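Local coordinates for thiamine-binding periplasmic protein (Escherichia coli, PDB 2QRY) that binds thiamine, thiamine phosphate and thiamine diphosphate with high affinity in the periplasm and serves as the solute-binding component of an ABC importer for thiamine, at residues D31-D36 against T280-Y285; E202-F207 against A223-E228; L216-S221 against Y244-V249. One frame throughout, in Å; residues are numbered along the deposited sequence.

In the fold
The three contacts line part of the pocket for one thiamin phosphate molecule, held in the cleft of this two-lobed solute-binding protein. Contacts 1 and 3 touch the ligand directly. In contact 2 Tyr224 also reaches it, while Tyr204 only skirts the pocket. The centres of contact 1 and contact 2 lie about 11 Å apart. The centre of contact 3 is about 12 Å from that of contact 1. Trp283 joins the set: its CZ3 lies 3.3 Å from Ala223 O of contact 2, and Trp283 O is 2.6 Å from Thr220 OG1 of contact 3, a probable hydrogen bond. Contacts 2 and 3 meet where Tyr204 OH packs 3.6 Å from Ser221 CB.

Contact 1. Residues D31-D36 against T280-Y285. With TPS (thiamin phosphate), chain E.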
loop_
_atom_site.group_PDB
_atom_site.type_symbol
_atom_site.label_atom_id
_atom_site.label_comp_id
_atom_site.label_asym_id
_atom_site.label_seq_id
_atom_site.Cartn_x
_atom_site.Cartn_y
_atom_site.Cartn_z
ATOM N N ASP A 31 5.451 -5.626 -7.194
ATOM C CA ASP A 31 4.905 -6.621 -8.117
ATOM C C ASP A 31 3.423 -6.621 -8.437
ATOM O O ASP A 31 3.054 -6.858 -9.587
ATOM C CB ASP A 31 5.325 -8.050 -7.724
ATOM C CG ASP A 31 4.974 -8.407 -6.296
ATOM O OD1 ASP A 31 3.891 -8.014 -5.813
ATOM O OD2 ASP A 31 5.787 -9.107 -5.655
ATOM N N SER A 32 2.565 -6.367 -7.456
ATOM C CA SER A 32 1.137 -6.374 -7.738
ATOM C C SER A 32 0.725 -5.200 -8.636
ATOM O O SER A 32 -0.335 -5.234 -9.252
ATOM C CB SER A 32 0.331 -6.364 -6.437
ATOM O OG SER A 32 0.550 -5.179 -5.707
ATOM N N PHE A 33 1.564 -4.170 -8.730
ATOM C CA PHE A 33 1.226 -3.031 -9.580
ATOM C C PHE A 33 1.537 -3.355 -11.039
ATOM O O PHE A 33 0.685 -3.183 -11.912
ATOM C CB PHE A 33 2.002 -1.777 -9.167
ATOM C CG PHE A 33 1.534 -0.522 -9.856
ATOM C CD1 PHE A 33 0.485 0.228 -9.332
ATOM C CD2 PHE A 33 2.125 -0.100 -11.039
ATOM C CE1 PHE A 33 0.035 1.380 -9.977
ATOM C CE2 PHE A 33 1.681 1.054 -11.693
ATOM C CZ PHE A 33 0.635 1.796 -11.161
ATOM N N ALA A 34 2.751 -3.831 -11.298
ATOM C CA ALA A 34 3.173 -4.165 -12.657
ATOM C C ALA A 34 2.654 -5.519 -13.150
ATOM O O ALA A 34 2.844 -5.878 -14.312
ATOM C CB ALA A 34 4.693 -4.137 -12.746
ATOM N N ALA A 35 1.995 -6.265 -12.270
ATOM C CA ALA A 35 1.468 -7.578 -12.630
ATOM C C ALA A 35 0.572 -7.514 -13.858
ATOM O O ALA A 35 -0.084 -6.501 -14.103
ATOM C CB ALA A 35 0.693 -8.167 -11.457
ATOM N N ASP A 36 0.546 -8.599 -14.627
ATOM C CA ASP A 36 -0.291 -8.654 -15.815
ATOM C C ASP A 36 -1.728 -8.328 -15.444
ATOM O O ASP A 36 -2.476 -7.787 -16.252
ATOM C CB ASP A 36 -0.248 -10.044 -16.459
ATOM C CG ASP A 36 1.021 -10.281 -17.254
ATOM O OD1 ASP A 36 1.436 -9.366 -18.000
ATOM O OD2 ASP A 36 1.597 -11.386 -17.146
ATOM N N THR A 280 -9.995 -1.079 -10.842
ATOM C CA THR A 280 -9.948 -2.504 -11.155
ATOM C C THR A 280 -8.541 -3.049 -11.379
ATOM O O THR A 280 -8.365 -4.240 -11.621
ATOM C CB THR A 280 -10.816 -2.828 -12.391
ATOM O OG1 THR A 280 -10.275 -2.182 -13.548
ATOM C CG2 THR A 280 -12.256 -2.343 -12.170
ATOM N N GLY A 281 -7.539 -2.179 -11.287
ATOM C CA GLY A 281 -6.169 -2.621 -11.469
ATOM C C GLY A 281 -5.456 -2.843 -10.148
ATOM O O GLY A 281 -4.879 -3.906 -9.921
ATOM N N ASN A 282 -5.509 -1.838 -9.275
ATOM C CA ASN A 282 -4.855 -1.899 -7.970
ATOM C C ASN A 282 -5.847 -2.144 -6.835
ATOM O O ASN A 282 -5.441 -2.395 -5.703
ATOM C CB ASN A 282 -4.107 -0.592 -7.693
ATOM C CG ASN A 282 -2.718 -0.817 -7.087
ATOM O OD1 ASN A 282 -2.196 0.033 -6.354
ATOM N ND2 ASN A 282 -2.109 -1.949 -7.410
ATOM N N TRP A 283 -7.141 -2.060 -7.132
ATOM C CA TRP A 283 -8.166 -2.266 -6.116
ATOM C C TRP A 283 -7.937 -1.344 -4.917
ATOM O O TRP A 283 -7.718 -1.776 -3.787
ATOM C CB TRP A 283 -8.183 -3.740 -5.701
ATOM C CG TRP A 283 -8.439 -4.609 -6.887
ATOM C CD1 TRP A 283 -7.513 -5.300 -7.620
ATOM C CD2 TRP A 283 -9.689 -4.772 -7.567
ATOM N NE1 TRP A 283 -8.107 -5.873 -8.716
ATOM C CE2 TRP A 283 -9.442 -5.566 -8.709
ATOM C CE3 TRP A 283 -10.993 -4.317 -7.326
ATOM C CZ2 TRP A 283 -10.455 -5.917 -9.610
ATOM C CZ3 TRP A 283 -12.000 -4.664 -8.219
ATOM C CH2 TRP A 283 -11.723 -5.458 -9.350
HETATM N N MSE A 284 -7.989 -0.054 -5.205
HETATM C CA MSE A 284 -7.795 1.004 -4.226
HETATM C C MSE A 284 -8.670 2.167 -4.691
HETATM O O MSE A 284 -9.151 2.162 -5.825
HETATM C CB MSE A 284 -6.324 1.445 -4.228
HETATM C CG MSE A 284 -5.333 0.404 -3.735
HETATM SE SE MSE A 284 -5.454 0.129 -1.822
HETATM C CE MSE A 284 -4.336 1.614 -1.237
ATOM N N TYR A 285 -8.874 3.160 -3.831
ATOM C CA TYR A 285 -9.680 4.320 -4.208
ATOM C C TYR A 285 -8.803 5.309 -4.976
ATOM O O TYR A 285 -7.705 5.649 -4.536
ATOM C CB TYR A 285 -10.267 5.000 -2.966
ATOM C CG TYR A 285 -11.272 4.149 -2.229
ATOM C CD1 TYR A 285 -12.531 3.895 -2.772
ATOM C CD2 TYR A 285 -10.958 3.578 -0.997
ATOM C CE1 TYR A 285 -13.455 3.091 -2.106
ATOM C CE2 TYR A 285 -11.874 2.773 -0.321
ATOM C CZ TYR A 285 -13.119 2.534 -0.884
ATOM O OH TYR A 285 -14.016 1.731 -0.225
HETATM C CM2 TPS E . -7.192 -8.283 -4.139
HETATM N N3 TPS E . -2.571 -3.781 -2.880
HETATM C C2 TPS E . -2.177 -5.027 -2.706
HETATM S S1 TPS E . -0.558 -4.882 -2.132
HETATM C C5 TPS E . -0.457 -3.116 -2.139
HETATM C C4 TPS E . -1.708 -2.764 -2.600
HETATM C CM4 TPS E . -2.088 -1.297 -2.772
HETATM C C6 TPS E . 0.751 -2.343 -1.712
HETATM C C7 TPS E . 1.742 -3.477 -1.449
HETATM O O7 TPS E . 3.008 -3.047 -0.965
HETATM N N1A TPS E . -6.481 -6.311 -2.851
HETATM C C2A TPS E . -6.348 -7.041 -3.962
HETATM N N3A TPS E . -5.483 -6.694 -4.912
HETATM C C4A TPS E . -4.709 -5.594 -4.791
HETATM N N4A TPS E . -3.816 -5.260 -5.793
HETATM C C5A TPS E . -4.822 -4.786 -3.615
HETATM C C6A TPS E . -5.752 -5.203 -2.647
HETATM C C7A TPS E . -3.977 -3.511 -3.378
HETATM P P1 TPS E . 3.896 -4.383 -0.765
HETATM O O1 TPS E . 3.135 -5.376 0.158
HETATM O O2 TPS E . 5.332 -4.040 -0.195
HETATM O O3 TPS E . 4.076 -5.054 -2.144
HETATM O O HOH W 1 -2.907 -5.962 -8.438
#
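Phe33 and Asn282 meet where the short helix 31-34 approaches the loop that follows helix 278-281. The ring carbon CD1 of Phe33 lies 4.0 Å from Asn282 CG, and the two side chains cross at nearly a right angle, with ring and amide planes 84° apart. Phe33 reaches this position because its CG is anti to the backbone N (chi1 -171°), which brings the end of the ring near Asn282. With an alanine in place of Asn282 the amide that crosses Phe33 CD1 would be lost, which is likely to leave a gap beside that carbon.

The polar link between the segments is a water. It donates to Ser32 O at 2.8 Å and to Gly281 O at 3.2 Å. The same water accepts from the ligand amino nitrogen N4A at 2.9 Å, so both segments hold the aminopyrimidine indirectly. Asn282 O also comes within 3.0 Å of C7A, the methylene bridge beside the thiazolium, consistent with a C-H···O contact.

Trp283 can be followed outward atom by atom. Its CB lies 4.0 Å from the pyrimidine carbon C4A, and CG stands near N3A. CD1 comes closer still, 3.7 Å from N3A. Beyond that the indole leaves the ligand: NE1 packs against CD1 of Tyr224, the rings meeting edge-to-face, CZ2 packs on the CG of Glu228, and CH2 rests on the CB of Leu227. Thr280 CA sits 3.7 Å above one face of the indole, toward its rim. Trp283 is thus wedged between the ligand and helix 221-229, while Asn282 and Met284, a selenomethionine, also pack against strands 121-133 and 243-252.

Contact 2. Residues E202-F207 against A223-E228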
loop_
_atom_site.group_PDB
_atom_site.type_symbol
_atom_site.label_atom_id
_atom_site.label_comp_id
_atom_site.label_asym_id
_atom_site.label_seq_id
_atom_site.Cartn_x
_atom_site.Cartn_y
_atom_site.Cartn_z
ATOM N N GLU A 202 2.449 -12.792 -1.817
ATOM C CA GLU A 202 2.597 -14.131 -1.255
ATOM C C GLU A 202 1.631 -14.353 -0.098
ATOM O O GLU A 202 1.029 -15.425 0.025
ATOM C CB GLU A 202 4.027 -14.360 -0.768
ATOM C CG GLU A 202 4.202 -15.701 -0.070
ATOM C CD GLU A 202 5.626 -15.951 0.372
ATOM O OE1 GLU A 202 6.426 -14.991 0.423
ATOM O OE2 GLU A 202 5.938 -17.115 0.678
ATOM N N ALA A 203 1.496 -13.335 0.748
ATOM C CA ALA A 203 0.602 -13.391 1.897
ATOM C C ALA A 203 -0.830 -13.699 1.472
ATOM O O ALA A 203 -1.462 -14.621 1.989
ATOM C CB ALA A 203 0.633 -12.064 2.642
ATOM N N TYR A 204 -1.335 -12.912 0.527
ATOM C CA TYR A 204 -2.698 -13.068 0.038
ATOM C C TYR A 204 -2.889 -14.415 -0.645
ATOM O O TYR A 204 -3.937 -15.053 -0.512
ATOM C CB TYR A 204 -3.038 -11.915 -0.922
ATOM C CG TYR A 204 -4.509 -11.573 -0.951
ATOM C CD1 TYR A 204 -5.342 -12.068 -1.952
ATOM C CD2 TYR A 204 -5.080 -10.791 0.054
ATOM C CE1 TYR A 204 -6.715 -11.794 -1.952
ATOM C CE2 TYR A 204 -6.446 -10.510 0.068
ATOM C CZ TYR A 204 -7.258 -11.016 -0.937
ATOM O OH TYR A 204 -8.611 -10.750 -0.923
ATOM N N GLY A 205 -1.868 -14.859 -1.361
ATOM C CA GLY A 205 -1.954 -16.141 -2.033
ATOM C C GLY A 205 -2.105 -17.293 -1.057
ATOM O O GLY A 205 -2.890 -18.218 -1.299
ATOM N N LEU A 206 -1.355 -17.250 0.044
ATOM C CA LEU A 206 -1.444 -18.308 1.039
ATOM C C LEU A 206 -2.835 -18.255 1.646
ATOM O O LEU A 206 -3.447 -19.286 1.893
ATOM C CB LEU A 206 -0.387 -18.125 2.129
ATOM C CG LEU A 206 1.068 -18.216 1.669
ATOM C CD1 LEU A 206 1.981 -17.754 2.784
ATOM C CD2 LEU A 206 1.390 -19.647 1.259
ATOM N N PHE A 207 -3.351 -17.053 1.878
ATOM C CA PHE A 207 -4.689 -16.941 2.437
ATOM C C PHE A 207 -5.679 -17.647 1.514
ATOM O O PHE A 207 -6.431 -18.522 1.950
ATOM C CB PHE A 207 -5.096 -15.474 2.598
ATOM C CG PHE A 207 -6.579 -15.272 2.791
ATOM C CD1 PHE A 207 -7.210 -15.683 3.960
ATOM C CD2 PHE A 207 -7.346 -14.673 1.787
ATOM C CE1 PHE A 207 -8.598 -15.504 4.132
ATOM C CE2 PHE A 207 -8.726 -14.485 1.943
ATOM C CZ PHE A 207 -9.354 -14.905 3.124
ATOM N N ALA A 223 -13.581 -6.316 -3.302
ATOM C CA ALA A 223 -14.007 -5.845 -4.613
ATOM C C ALA A 223 -13.361 -6.648 -5.743
ATOM O O ALA A 223 -13.972 -6.850 -6.799
ATOM C CB ALA A 223 -13.681 -4.367 -4.770
ATOM N N TYR A 224 -12.125 -7.101 -5.539
ATOM C CA TYR A 224 -11.470 -7.897 -6.580
ATOM C C TYR A 224 -12.288 -9.151 -6.862
ATOM O O TYR A 224 -12.597 -9.458 -8.015
ATOM C CB TYR A 224 -10.068 -8.341 -6.169
ATOM C CG TYR A 224 -9.559 -9.453 -7.057
ATOM C CD1 TYR A 224 -9.139 -9.188 -8.360
ATOM C CD2 TYR A 224 -9.592 -10.786 -6.631
ATOM C CE1 TYR A 224 -8.769 -10.217 -9.222
ATOM C CE2 TYR A 224 -9.227 -11.822 -7.484
ATOM C CZ TYR A 224 -8.817 -11.530 -8.782
ATOM O OH TYR A 224 -8.473 -12.549 -9.644
ATOM N N HIS A 225 -12.625 -9.878 -5.802
ATOM C CA HIS A 225 -13.393 -11.100 -5.946
ATOM C C HIS A 225 -14.812 -10.867 -6.455
ATOM O O HIS A 225 -15.329 -11.656 -7.246
ATOM C CB HIS A 225 -13.423 -11.857 -4.622
ATOM C CG HIS A 225 -12.070 -12.297 -4.151
ATOM N ND1 HIS A 225 -11.279 -11.524 -3.326
ATOM C CD2 HIS A 225 -11.359 -13.418 -4.408
ATOM C CE1 HIS A 225 -10.141 -12.154 -3.096
ATOM N NE2 HIS A 225 -10.165 -13.306 -3.739
ATOM N N ILE A 226 -15.443 -9.785 -6.021
ATOM C CA ILE A 226 -16.797 -9.494 -6.474
ATOM C C ILE A 226 -16.854 -9.298 -7.994
ATOM O O ILE A 226 -17.567 -10.013 -8.690
ATOM C CB ILE A 226 -17.356 -8.225 -5.792
ATOM C CG1 ILE A 226 -17.453 -8.445 -4.279
ATOM C CG2 ILE A 226 -18.731 -7.886 -6.367
ATOM C CD1 ILE A 226 -17.935 -7.218 -3.504
ATOM N N LEU A 227 -16.091 -8.336 -8.503
ATOM C CA LEU A 227 -16.080 -8.027 -9.936
ATOM C C LEU A 227 -15.429 -9.067 -10.856
ATOM O O LEU A 227 -16.005 -9.448 -11.880
ATOM C CB LEU A 227 -15.398 -6.668 -10.178
ATOM C CG LEU A 227 -16.075 -5.364 -9.726
ATOM C CD1 LEU A 227 -15.947 -5.166 -8.215
ATOM C CD2 LEU A 227 -15.422 -4.196 -10.459
ATOM N N GLU A 228 -14.234 -9.523 -10.491
ATOM C CA GLU A 228 -13.491 -10.477 -11.306
ATOM C C GLU A 228 -13.929 -11.939 -11.226
ATOM O O GLU A 228 -13.812 -12.671 -12.206
ATOM C CB GLU A 228 -12.002 -10.390 -10.965
ATOM C CG GLU A 228 -11.385 -9.020 -11.171
ATOM C CD GLU A 228 -11.501 -8.545 -12.605
ATOM O OE1 GLU A 228 -11.319 -9.378 -13.518
ATOM O OE2 GLU A 228 -11.761 -7.340 -12.818
#
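Tyr204 and His225 form a rim-to-rim aromatic contact, buried, that bridges helix 200-208 and helix 221-229 at the edge of the thiamin phosphate pocket. Two measurements support that reading: the ring centroids are 6.0 Å apart and the planes are inclined by 30°. The backbones stay well separated, with Tyr204 CA and Tyr224 CA 12.1 Å apart, so two side chains coming from opposite directions do the bridging. Tyr204 spans its share by placing CG on the far side from its backbone N (chi1 -152°), and His225 by placing CG opposite its carbonyl carbon (chi1 -62°). His225 CE1 arrives in the plane of the tyrosine ring, at its edge, 3.0 Å from Tyr204 OH and 3.6 Å from Tyr204 CE1. As modelled, a ring carbon faces the hydroxyl, so any attraction would probably be weak C-H···O, and the buried Tyr204 OH has no hydrogen-bond partner; the imidazole's orientation is less certain. Within its own helix, Tyr224 CD2 lies 3.7 Å above the imidazole, over its centre. The pair sits between the two helices, with Trp200 and Ser217 of strand 214-218 beside Tyr204, and Tyr234 of strand 234-236 beside His225.

Contact 3. Residues L216-S221 against Y244-V249; sequences LSYTTS and YLQVEV. With TPS (thiamin phosphate), chain E.
Gln246 turns its CG away from the backbone N (chi1 180°) and continues extended, which carries its amide from strand 243-252 to the hydroxyl end of Tyr218, with OE1 at the edge of the ring. Tyr218, its CG beside the backbone N, crosses that chain at about a right angle. Tyr218 OH donates to Gln246 OE1 at 2.7 Å, with a C=O···donor angle of 112° and the donor tilted 32° from the carbonyl plane. Gln246 NE2 is hydrogen-bonded to Asp86, which helps fix which end of the amide meets the tyrosine. Held this way, Tyr218 CE1 lies 3.6 Å from the thiazolium carbon C4.

Tyr218, Thr219, Thr220 and Ser221 all belong to the thiamine-binding site, and their type I turn places Ser221 at the pyrimidine. Ser221 OG donates to N1A at 2.9 Å. Ser217 OG, 2.6 Å from Ser221 OG, donates to that hydroxyl and positions it, as does the backbone N of Tyr218.

N1A therefore acts as an acceptor, consistent with an unprotonated pyrimidine nitrogen. Glu248 OE2, 3.3 Å from the methyl CM4, could help balance the positive thiazolium, although nearby Asp124 makes the charge of that acidic pair uncertain.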
loop_
_atom_site.group_PDB
_atom_site.type_symbol
_atom_site.label_atom_id
_atom_site.label_comp_id
_atom_site.label_asym_id
_atom_site.label_seq_id
_atom_site.Cartn_x
_atom_site.Cartn_y
_atom_site.Cartn_z
ATOM N N LEU A 216 -3.672 -9.742 6.517
ATOM C CA LEU A 216 -3.712 -8.292 6.480
ATOM C C LEU A 216 -3.751 -7.863 5.016
ATOM O O LEU A 216 -2.881 -8.234 4.234
ATOM C CB LEU A 216 -2.486 -7.675 7.136
ATOM C CG LEU A 216 -2.726 -6.169 7.120
ATOM C CD1 LEU A 216 -2.711 -5.660 8.535
ATOM C CD2 LEU A 216 -1.717 -5.462 6.233
ATOM N N SER A 217 -4.775 -7.101 4.651
ATOM C CA SER A 217 -4.922 -6.622 3.280
ATOM C C SER A 217 -5.625 -5.258 3.270
ATOM O O SER A 217 -5.281 -4.386 4.071
ATOM C CB SER A 217 -5.703 -7.643 2.440
ATOM O OG SER A 217 -5.532 -7.400 1.053
ATOM N N TYR A 218 -6.609 -5.073 2.390
ATOM C CA TYR A 218 -7.313 -3.793 2.299
ATOM C C TYR A 218 -8.842 -3.864 2.315
ATOM O O TYR A 218 -9.429 -4.863 1.896
ATOM C CB TYR A 218 -6.892 -3.058 1.031
ATOM C CG TYR A 218 -5.448 -2.620 1.014
ATOM C CD1 TYR A 218 -4.430 -3.523 0.715
ATOM C CD2 TYR A 218 -5.103 -1.290 1.265
ATOM C CE1 TYR A 218 -3.106 -3.113 0.654
ATOM C CE2 TYR A 218 -3.774 -0.868 1.215
ATOM C CZ TYR A 218 -2.784 -1.787 0.906
ATOM O OH TYR A 218 -1.475 -1.386 0.840
ATOM N N THR A 219 -9.484 -2.787 2.769
ATOM C CA THR A 219 -10.947 -2.751 2.823
ATOM C C THR A 219 -11.541 -2.941 1.437
ATOM O O THR A 219 -12.716 -3.249 1.304
ATOM C CB THR A 219 -11.498 -1.405 3.371
ATOM O OG1 THR A 219 -11.006 -0.315 2.576
ATOM C CG2 THR A 219 -11.099 -1.211 4.822
ATOM N N THR A 220 -10.712 -2.756 0.415
ATOM C CA THR A 220 -11.139 -2.873 -0.973
ATOM C C THR A 220 -10.834 -4.230 -1.612
ATOM O O THR A 220 -11.243 -4.498 -2.746
ATOM C CB THR A 220 -10.481 -1.766 -1.838
ATOM O OG1 THR A 220 -9.081 -1.687 -1.529
ATOM C CG2 THR A 220 -11.145 -0.403 -1.578
ATOM N N SER A 221 -10.123 -5.090 -0.894
ATOM C CA SER A 221 -9.781 -6.392 -1.450
ATOM C C SER A 221 -10.999 -7.216 -1.870
ATOM O O SER A 221 -10.953 -7.930 -2.871
ATOM C CB SER A 221 -8.929 -7.191 -0.456
ATOM O OG SER A 221 -7.671 -6.570 -0.266
ATOM N N TYR A 244 -6.207 2.309 9.667
ATOM C CA TYR A 244 -5.084 3.144 9.272
ATOM C C TYR A 244 -5.138 3.472 7.788
ATOM O O TYR A 244 -5.370 2.599 6.955
ATOM C CB TYR A 244 -3.760 2.452 9.616
ATOM C CG TYR A 244 -2.593 3.408 9.699
ATOM C CD1 TYR A 244 -2.051 3.984 8.547
ATOM C CD2 TYR A 244 -2.043 3.765 10.937
ATOM C CE1 TYR A 244 -0.986 4.895 8.622
ATOM C CE2 TYR A 244 -0.982 4.669 11.023
ATOM C CZ TYR A 244 -0.460 5.229 9.862
ATOM O OH TYR A 244 0.591 6.115 9.934
ATOM N N LEU A 245 -4.913 4.741 7.470
ATOM C CA LEU A 245 -4.970 5.212 6.095
ATOM C C LEU A 245 -3.660 5.143 5.343
ATOM O O LEU A 245 -2.600 5.489 5.876
ATOM C CB LEU A 245 -5.470 6.659 6.060
ATOM C CG LEU A 245 -5.328 7.417 4.732
ATOM C CD1 LEU A 245 -6.291 6.866 3.690
ATOM C CD2 LEU A 245 -5.617 8.896 4.976
ATOM N N GLN A 246 -3.741 4.700 4.092
ATOM C CA GLN A 246 -2.570 4.643 3.238
ATOM C C GLN A 246 -2.830 5.447 1.972
ATOM O O GLN A 246 -3.874 5.310 1.332
ATOM C CB GLN A 246 -2.208 3.208 2.827
ATOM C CG GLN A 246 -0.972 3.177 1.922
ATOM C CD GLN A 246 -0.699 1.825 1.285
ATOM O OE1 GLN A 246 -1.544 1.272 0.573
ATOM N NE2 GLN A 246 0.493 1.291 1.525
ATOM N N VAL A 247 -1.871 6.294 1.626
ATOM C CA VAL A 247 -1.944 7.080 0.414
ATOM C C VAL A 247 -0.652 6.729 -0.294
ATOM O O VAL A 247 0.426 7.100 0.162
ATOM C CB VAL A 247 -1.963 8.602 0.691
ATOM C CG1 VAL A 247 -1.948 9.357 -0.621
ATOM C CG2 VAL A 247 -3.195 8.977 1.508
ATOM N N GLU A 248 -0.750 5.990 -1.391
ATOM C CA GLU A 248 0.447 5.611 -2.131
ATOM C C GLU A 248 0.896 6.799 -2.959
ATOM O O GLU A 248 0.073 7.579 -3.429
ATOM C CB GLU A 248 0.162 4.412 -3.037
ATOM C CG GLU A 248 -0.426 3.229 -2.304
ATOM C CD GLU A 248 -0.341 1.957 -3.112
ATOM O OE1 GLU A 248 0.667 1.225 -2.966
ATOM O OE2 GLU A 248 -1.276 1.698 -3.904
ATOM N N VAL A 249 2.199 6.924 -3.153
ATOM C CA VAL A 249 2.738 8.048 -3.898
ATOM C C VAL A 249 3.853 7.666 -4.854
ATOM O O VAL A 249 4.368 6.550 -4.832
ATOM C CB VAL A 249 3.301 9.112 -2.934
ATOM C CG1 VAL A 249 2.229 9.538 -1.946
ATOM C CG2 VAL A 249 4.493 8.549 -2.189
HETATM C CM2 TPS E . -7.192 -8.283 -4.139
HETATM N N3 TPS E . -2.571 -3.781 -2.880
HETATM C C2 TPS E . -2.177 -5.027 -2.706
HETATM S S1 TPS E . -0.558 -4.882 -2.132
HETATM C C5 TPS E . -0.457 -3.116 -2.139
HETATM C C4 TPS E . -1.708 -2.764 -2.600
HETATM C CM4 TPS E . -2.088 -1.297 -2.772
HETATM C C6 TPS E . 0.751 -2.343 -1.712
HETATM C C7 TPS E . 1.742 -3.477 -1.449
HETATM O O7 TPS E . 3.008 -3.047 -0.965
HETATM N N1A TPS E . -6.481 -6.311 -2.851
HETATM C C2A TPS E . -6.348 -7.041 -3.962
HETATM N N3A TPS E . -5.483 -6.694 -4.912
HETATM C C4A TPS E . -4.709 -5.594 -4.791
HETATM N N4A TPS E . -3.816 -5.260 -5.793
HETATM C C5A TPS E . -4.822 -4.786 -3.615
HETATM C C6A TPS E . -5.752 -5.203 -2.647
HETATM C C7A TPS E . -3.977 -3.511 -3.378
HETATM P P1 TPS E . 3.896 -4.383 -0.765
HETATM O O1 TPS E . 3.135 -5.376 0.158
HETATM O O2 TPS E . 5.332 -4.040 -0.195
HETATM O O3 TPS E . 4.076 -5.054 -2.144
#